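Local coordinates for protein putative N-acetylneuraminate lyase ([Ruminococcus] gnavus ATCC 29149, PDB 6RB7) that belongs to the dihydrodipicolinate synthetase family, whose members are enzymes built on a beta/alpha barrel, at residues Glu36-Cys48 against Leu63-Val77. Residues are numbered along the deposited sequence; the frame is centred on the assembly and turned at random.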
loop_
_atom_site.group_PDB
_atom_site.type_symbol
_atom_site.label_atom_id
_atom_site.label_comp_id
_atom_site.label_asym_id
_atom_site.label_seq_id
_atom_site.Cartn_x
_atom_site.Cartn_y
_atom_site.Cartn_z
ATOM N N GLU A 36 13.223 33.835 8.038
ATOM C CA GLU A 36 14.658 33.642 7.736
ATOM C C GLU A 36 15.306 32.726 8.768
ATOM O O GLU A 36 16.242 32.005 8.412
ATOM C CB GLU A 36 15.370 35.000 7.691
ATOM C CG GLU A 36 14.911 35.874 6.538
ATOM C CD GLU A 36 15.035 35.222 5.172
ATOM O OE1 GLU A 36 16.151 34.772 4.817
ATOM O OE2 GLU A 36 13.999 35.120 4.475
ATOM N N LYS A 37 14.883 32.782 10.023
ATOM C CA LYS A 37 15.551 32.005 11.095
ATOM C C LYS A 37 15.349 30.508 10.878
ATOM O O LYS A 37 16.009 29.699 11.556
ATOM C CB LYS A 37 15.074 32.447 12.462
ATOM C CG LYS A 37 13.632 32.130 12.813
ATOM C CD LYS A 37 13.385 32.615 14.238
ATOM C CE LYS A 37 11.953 32.614 14.614
ATOM N NZ LYS A 37 11.836 33.217 15.963
ATOM N N TYR A 38 14.424 30.110 9.998
ATOM C CA TYR A 38 14.154 28.677 9.745
ATOM C C TYR A 38 14.860 28.193 8.479
ATOM O O TYR A 38 14.756 26.974 8.202
ATOM C CB TYR A 38 12.648 28.443 9.634
ATOM C CG TYR A 38 11.920 28.804 10.894
ATOM C CD1 TYR A 38 12.044 27.995 12.017
ATOM C CD2 TYR A 38 11.111 29.928 10.981
ATOM C CE1 TYR A 38 11.355 28.280 13.181
ATOM C CE2 TYR A 38 10.439 30.223 12.151
ATOM C CZ TYR A 38 10.560 29.396 13.260
ATOM O OH TYR A 38 9.902 29.677 14.419
ATOM N N LYS A 39 15.487 29.086 7.726
ATOM C CA LYS A 39 16.039 28.737 6.407
ATOM C C LYS A 39 17.482 28.313 6.606
ATOM O O LYS A 39 18.377 29.177 6.686
ATOM C CB LYS A 39 15.982 29.937 5.465
ATOM C CG LYS A 39 14.578 30.356 5.135
ATOM C CD LYS A 39 14.507 31.474 4.157
ATOM C CE LYS A 39 13.099 31.962 3.925
ATOM N NZ LYS A 39 13.138 32.998 2.866
ATOM N N GLY A 40 17.713 27.067 6.355
ATOM C CA GLY A 40 19.069 26.506 6.450
ATOM C C GLY A 40 18.976 25.097 6.963
ATOM O O GLY A 40 17.930 24.436 6.786
ATOM N N VAL A 41 20.063 24.655 7.546
ATOM C CA VAL A 41 20.240 23.244 7.960
ATOM C C VAL A 41 19.901 23.155 9.453
ATOM O O VAL A 41 20.542 23.797 10.285
ATOM C CB VAL A 41 21.679 22.824 7.682
ATOM C CG1 VAL A 41 22.014 21.489 8.323
ATOM C CG2 VAL A 41 21.968 22.842 6.179
ATOM N N ILE A 42 18.851 22.394 9.765
ATOM C CA ILE A 42 18.351 22.180 11.146
ATOM C C ILE A 42 18.401 20.686 11.432
ATOM O O ILE A 42 17.461 19.921 11.146
ATOM C CB ILE A 42 16.957 22.791 11.341
ATOM C CG1 ILE A 42 16.988 24.303 11.102
ATOM C CG2 ILE A 42 16.404 22.436 12.722
ATOM C CD1 ILE A 42 15.650 24.992 11.270
ATOM N N PRO A 43 19.526 20.166 11.948
ATOM C CA PRO A 43 19.566 18.766 12.324
ATOM C C PRO A 43 18.529 18.358 13.357
ATOM O O PRO A 43 18.241 19.108 14.283
ATOM C CB PRO A 43 20.954 18.611 12.963
ATOM C CG PRO A 43 21.772 19.739 12.359
ATOM C CD PRO A 43 20.782 20.883 12.256
ATOM N N ALA A 44 17.989 17.150 13.225
ATOM C CA ALA A 44 17.286 16.485 14.332
ATOM C C ALA A 44 18.278 16.215 15.450
ATOM O O ALA A 44 19.374 15.698 15.232
ATOM C CB ALA A 44 16.634 15.217 13.878
ATOM N N PHE A 45 17.898 16.604 16.641
ATOM C CA PHE A 45 18.671 16.396 17.869
ATOM C C PHE A 45 18.484 14.967 18.350
ATOM O O PHE A 45 17.343 14.479 18.445
ATOM C CB PHE A 45 18.187 17.386 18.910
ATOM C CG PHE A 45 19.130 17.585 20.078
ATOM C CD1 PHE A 45 20.156 18.505 19.973
ATOM C CD2 PHE A 45 18.950 16.887 21.253
ATOM C CE1 PHE A 45 21.014 18.689 21.039
ATOM C CE2 PHE A 45 19.814 17.068 22.317
ATOM C CZ PHE A 45 20.858 17.978 22.205
ATOM N N TYR A 46 19.566 14.261 18.639
ATOM C CA TYR A 46 19.481 12.850 19.076
ATOM C C TYR A 46 19.143 12.752 20.565
ATOM O O TYR A 46 19.379 13.690 21.359
ATOM C CB TYR A 46 20.793 12.119 18.777
ATOM C CG TYR A 46 21.220 12.221 17.340
ATOM C CD1 TYR A 46 20.333 11.906 16.323
ATOM C CD2 TYR A 46 22.462 12.723 16.976
ATOM C CE1 TYR A 46 20.699 12.027 14.993
ATOM C CE2 TYR A 46 22.848 12.815 15.659
ATOM C CZ TYR A 46 21.955 12.492 14.651
ATOM O OH TYR A 46 22.332 12.573 13.324
ATOM N N ALA A 47 18.592 11.599 20.933
ATOM C CA ALA A 47 18.419 11.205 22.351
ATOM C C ALA A 47 19.783 10.981 22.977
ATOM O O ALA A 47 20.553 10.175 22.460
ATOM C CB ALA A 47 17.528 10.008 22.502
ATOM N N CYS A 48 20.065 11.661 24.085
ATOM C CA CYS A 48 21.357 11.555 24.799
ATOM C C CYS A 48 21.093 10.889 26.145
ATOM O O CYS A 48 20.415 11.510 27.020
ATOM C CB CYS A 48 21.951 12.930 25.009
ATOM S SG CYS A 48 22.321 13.802 23.469
ATOM N N LEU A 63 25.834 17.688 23.245
ATOM C CA LEU A 63 25.380 17.647 21.842
ATOM C C LEU A 63 24.898 19.027 21.379
ATOM O O LEU A 63 25.135 19.393 20.218
ATOM C CB LEU A 63 24.305 16.569 21.675
ATOM C CG LEU A 63 23.868 16.347 20.230
ATOM C CD1 LEU A 63 25.000 15.835 19.355
ATOM C CD2 LEU A 63 22.696 15.388 20.181
ATOM N N THR A 64 24.318 19.819 22.259
ATOM C CA THR A 64 23.859 21.179 21.891
ATOM C C THR A 64 25.084 22.039 21.548
ATOM O O THR A 64 25.089 22.734 20.539
ATOM C CB THR A 64 23.025 21.816 22.999
ATOM O OG1 THR A 64 21.981 20.940 23.414
ATOM C CG2 THR A 64 22.489 23.156 22.575
ATOM N N LYS A 65 26.122 21.978 22.385
ATOM C CA LYS A 65 27.341 22.794 22.148
ATOM C C LYS A 65 27.995 22.343 20.843
ATOM O O LYS A 65 28.573 23.197 20.114
ATOM C CB LYS A 65 28.275 22.664 23.339
ATOM C CG LYS A 65 27.724 23.318 24.583
ATOM C CD LYS A 65 28.618 23.268 25.797
ATOM C CE LYS A 65 28.858 21.849 26.276
ATOM N NZ LYS A 65 29.760 21.799 27.463
ATOM N N TYR A 66 27.936 21.049 20.535
ATOM C CA TYR A 66 28.434 20.506 19.252
ATOM C C TYR A 66 27.718 21.186 18.093
ATOM O O TYR A 66 28.369 21.659 17.170
ATOM C CB TYR A 66 28.235 19.000 19.225
ATOM C CG TYR A 66 28.344 18.304 17.886
ATOM C CD1 TYR A 66 29.559 17.963 17.337
ATOM C CD2 TYR A 66 27.185 17.932 17.214
ATOM C CE1 TYR A 66 29.651 17.268 16.133
ATOM C CE2 TYR A 66 27.264 17.242 16.008
ATOM C CZ TYR A 66 28.495 16.894 15.471
ATOM O OH TYR A 66 28.548 16.218 14.280
ATOM N N PHE A 67 26.398 21.260 18.132
ATOM C CA PHE A 67 25.650 21.892 17.024
ATOM C C PHE A 67 25.943 23.389 16.938
ATOM O O PHE A 67 26.070 23.927 15.834
ATOM C CB PHE A 67 24.159 21.619 17.160
ATOM C CG PHE A 67 23.781 20.218 16.741
ATOM C CD1 PHE A 67 24.101 19.765 15.474
ATOM C CD2 PHE A 67 23.131 19.365 17.613
ATOM C CE1 PHE A 67 23.738 18.481 15.078
ATOM C CE2 PHE A 67 22.709 18.098 17.186
ATOM C CZ PHE A 67 23.088 17.650 15.941
ATOM N N VAL A 68 26.090 24.079 18.070
ATOM C CA VAL A 68 26.502 25.508 18.035
ATOM C C VAL A 68 27.861 25.633 17.352
ATOM O O VAL A 68 28.006 26.477 16.438
ATOM C CB VAL A 68 26.559 26.088 19.453
ATOM C CG1 VAL A 68 27.227 27.445 19.447
ATOM C CG2 VAL A 68 25.201 26.136 20.101
ATOM N N LYS A 69 28.830 24.811 17.733
ATOM C CA LYS A 69 30.182 24.926 17.142
ATOM C C LYS A 69 30.199 24.536 15.659
ATOM O O LYS A 69 31.007 25.118 14.909
ATOM C CB LYS A 69 31.192 24.228 18.025
ATOM C CG LYS A 69 31.322 24.938 19.383
ATOM C CD LYS A 69 31.638 26.414 19.402
ATOM C CE LYS A 69 31.780 26.925 20.823
ATOM N NZ LYS A 69 32.078 28.377 20.858
ATOM N N LYS A 70 29.292 23.671 15.197
ATOM C CA LYS A 70 29.232 23.318 13.774
ATOM C C LYS A 70 28.537 24.392 12.953
ATOM O O LYS A 70 28.653 24.316 11.722
ATOM C CB LYS A 70 28.561 21.965 13.589
ATOM C CG LYS A 70 29.334 20.781 14.151
ATOM C CD LYS A 70 30.642 20.542 13.448
ATOM C CE LYS A 70 31.296 19.269 13.994
ATOM N NZ LYS A 70 32.673 19.027 13.506
ATOM N N GLY A 71 27.892 25.356 13.572
ATOM C CA GLY A 71 27.329 26.501 12.833
ATOM C C GLY A 71 26.082 26.123 12.052
ATOM O O GLY A 71 25.786 26.803 11.038
ATOM N N VAL A 72 25.318 25.145 12.525
ATOM C CA VAL A 72 24.008 24.870 11.890
ATOM C C VAL A 72 23.012 25.967 12.273
ATOM O O VAL A 72 23.279 26.761 13.203
ATOM C CB VAL A 72 23.495 23.459 12.253
ATOM C CG1 VAL A 72 24.448 22.386 11.726
ATOM C CG2 VAL A 72 23.278 23.294 13.735
ATOM N N LYS A 73 21.896 26.031 11.544
ATOM C CA LYS A 73 20.908 27.109 11.741
ATOM C C LYS A 73 20.182 26.895 13.053
ATOM O O LYS A 73 19.819 27.894 13.734
ATOM C CB LYS A 73 19.953 27.167 10.574
ATOM C CG LYS A 73 18.997 28.335 10.572
ATOM C CD LYS A 73 19.738 29.678 10.470
ATOM C CE LYS A 73 18.968 30.735 9.727
ATOM N NZ LYS A 73 19.489 32.086 10.047
ATOM N N GLY A 74 19.873 25.652 13.360
ATOM C CA GLY A 74 19.022 25.338 14.497
ATOM C C GLY A 74 19.036 23.879 14.800
ATOM O O GLY A 74 19.782 23.126 14.149
ATOM N N VAL A 75 18.207 23.483 15.739
ATOM C CA VAL A 75 18.025 22.063 16.090
ATOM C C VAL A 75 16.529 21.755 16.198
ATOM O O VAL A 75 15.706 22.643 16.624
ATOM C CB VAL A 75 18.756 21.622 17.355
ATOM C CG1 VAL A 75 20.249 21.559 17.123
ATOM C CG2 VAL A 75 18.426 22.499 18.555
ATOM N N TYR A 76 16.173 20.551 15.804
ATOM C CA TYR A 76 14.802 20.011 15.843
ATOM C C TYR A 76 14.805 18.979 16.956
ATOM O O TYR A 76 15.395 17.918 16.828
ATOM C CB TYR A 76 14.427 19.439 14.472
ATOM C CG TYR A 76 13.115 18.702 14.462
ATOM C CD1 TYR A 76 11.925 19.395 14.519
ATOM C CD2 TYR A 76 13.066 17.343 14.296
ATOM C CE1 TYR A 76 10.700 18.731 14.479
ATOM C CE2 TYR A 76 11.851 16.658 14.283
ATOM C CZ TYR A 76 10.680 17.357 14.395
ATOM O OH TYR A 76 9.508 16.682 14.365
ATOM N N VAL A 77 14.192 19.351 18.094
ATOM C CA VAL A 77 14.378 18.600 19.353
ATOM C C VAL A 77 13.180 17.684 19.637
ATOM O O VAL A 77 12.024 18.119 19.475
ATOM C CB VAL A 77 14.596 19.606 20.482
ATOM C CG1 VAL A 77 14.831 18.880 21.796
ATOM C CG2 VAL A 77 15.714 20.570 20.163
HETATM O O HOH W 1 14.856 15.192 17.196
#
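F45 and P43 pack against helix 57-70 while their backbone runs alongside strand 74-77, so the contact joins the first two strands of the beta/alpha barrel with the helix that connects them, a beta-alpha-beta crossover. Three backbone hydrogen bonds join the two segments along the strands, with a single bridge, A44 to Y76: K73 N to V41 O (2.9 Å), Y76 N to P43 O (2.9 Å) and F45 N to Y76 O, the last almost straight (179°). Strands 108-112 and 238-241 continue the barrel on either side of the pair.

The tight part lies between strand and helix. With its CG anti to the backbone N (chi1 -163°), F45 carries its ring against the helix and presents one face to L63, whose CD2 sits 3.7 Å from the ring centroid in a CH-pi contact. V75 CG1 lies at the ring's edge, and F67 CE2 approaches F45 CD1 obliquely at 3.8 Å. P43 lies alongside the F67 ring, P43 CB 3.5 Å from F67 CE1. P43 CD and CG abut V72, with P43 CD 3.7 Å from V72 CB. C48 SG touches L63 CD2 as well.

Toward the partly exposed end the packing thins to one bent chain: K73 runs past the backbone carbonyls of the 3-10 turn, K73 CG 3.4 Å from K37 O, while E36 and K39 form their own salt bridge. Beyond the last of the strand bonds, one water donates hydrogen bonds to both F45 O and Y76 O.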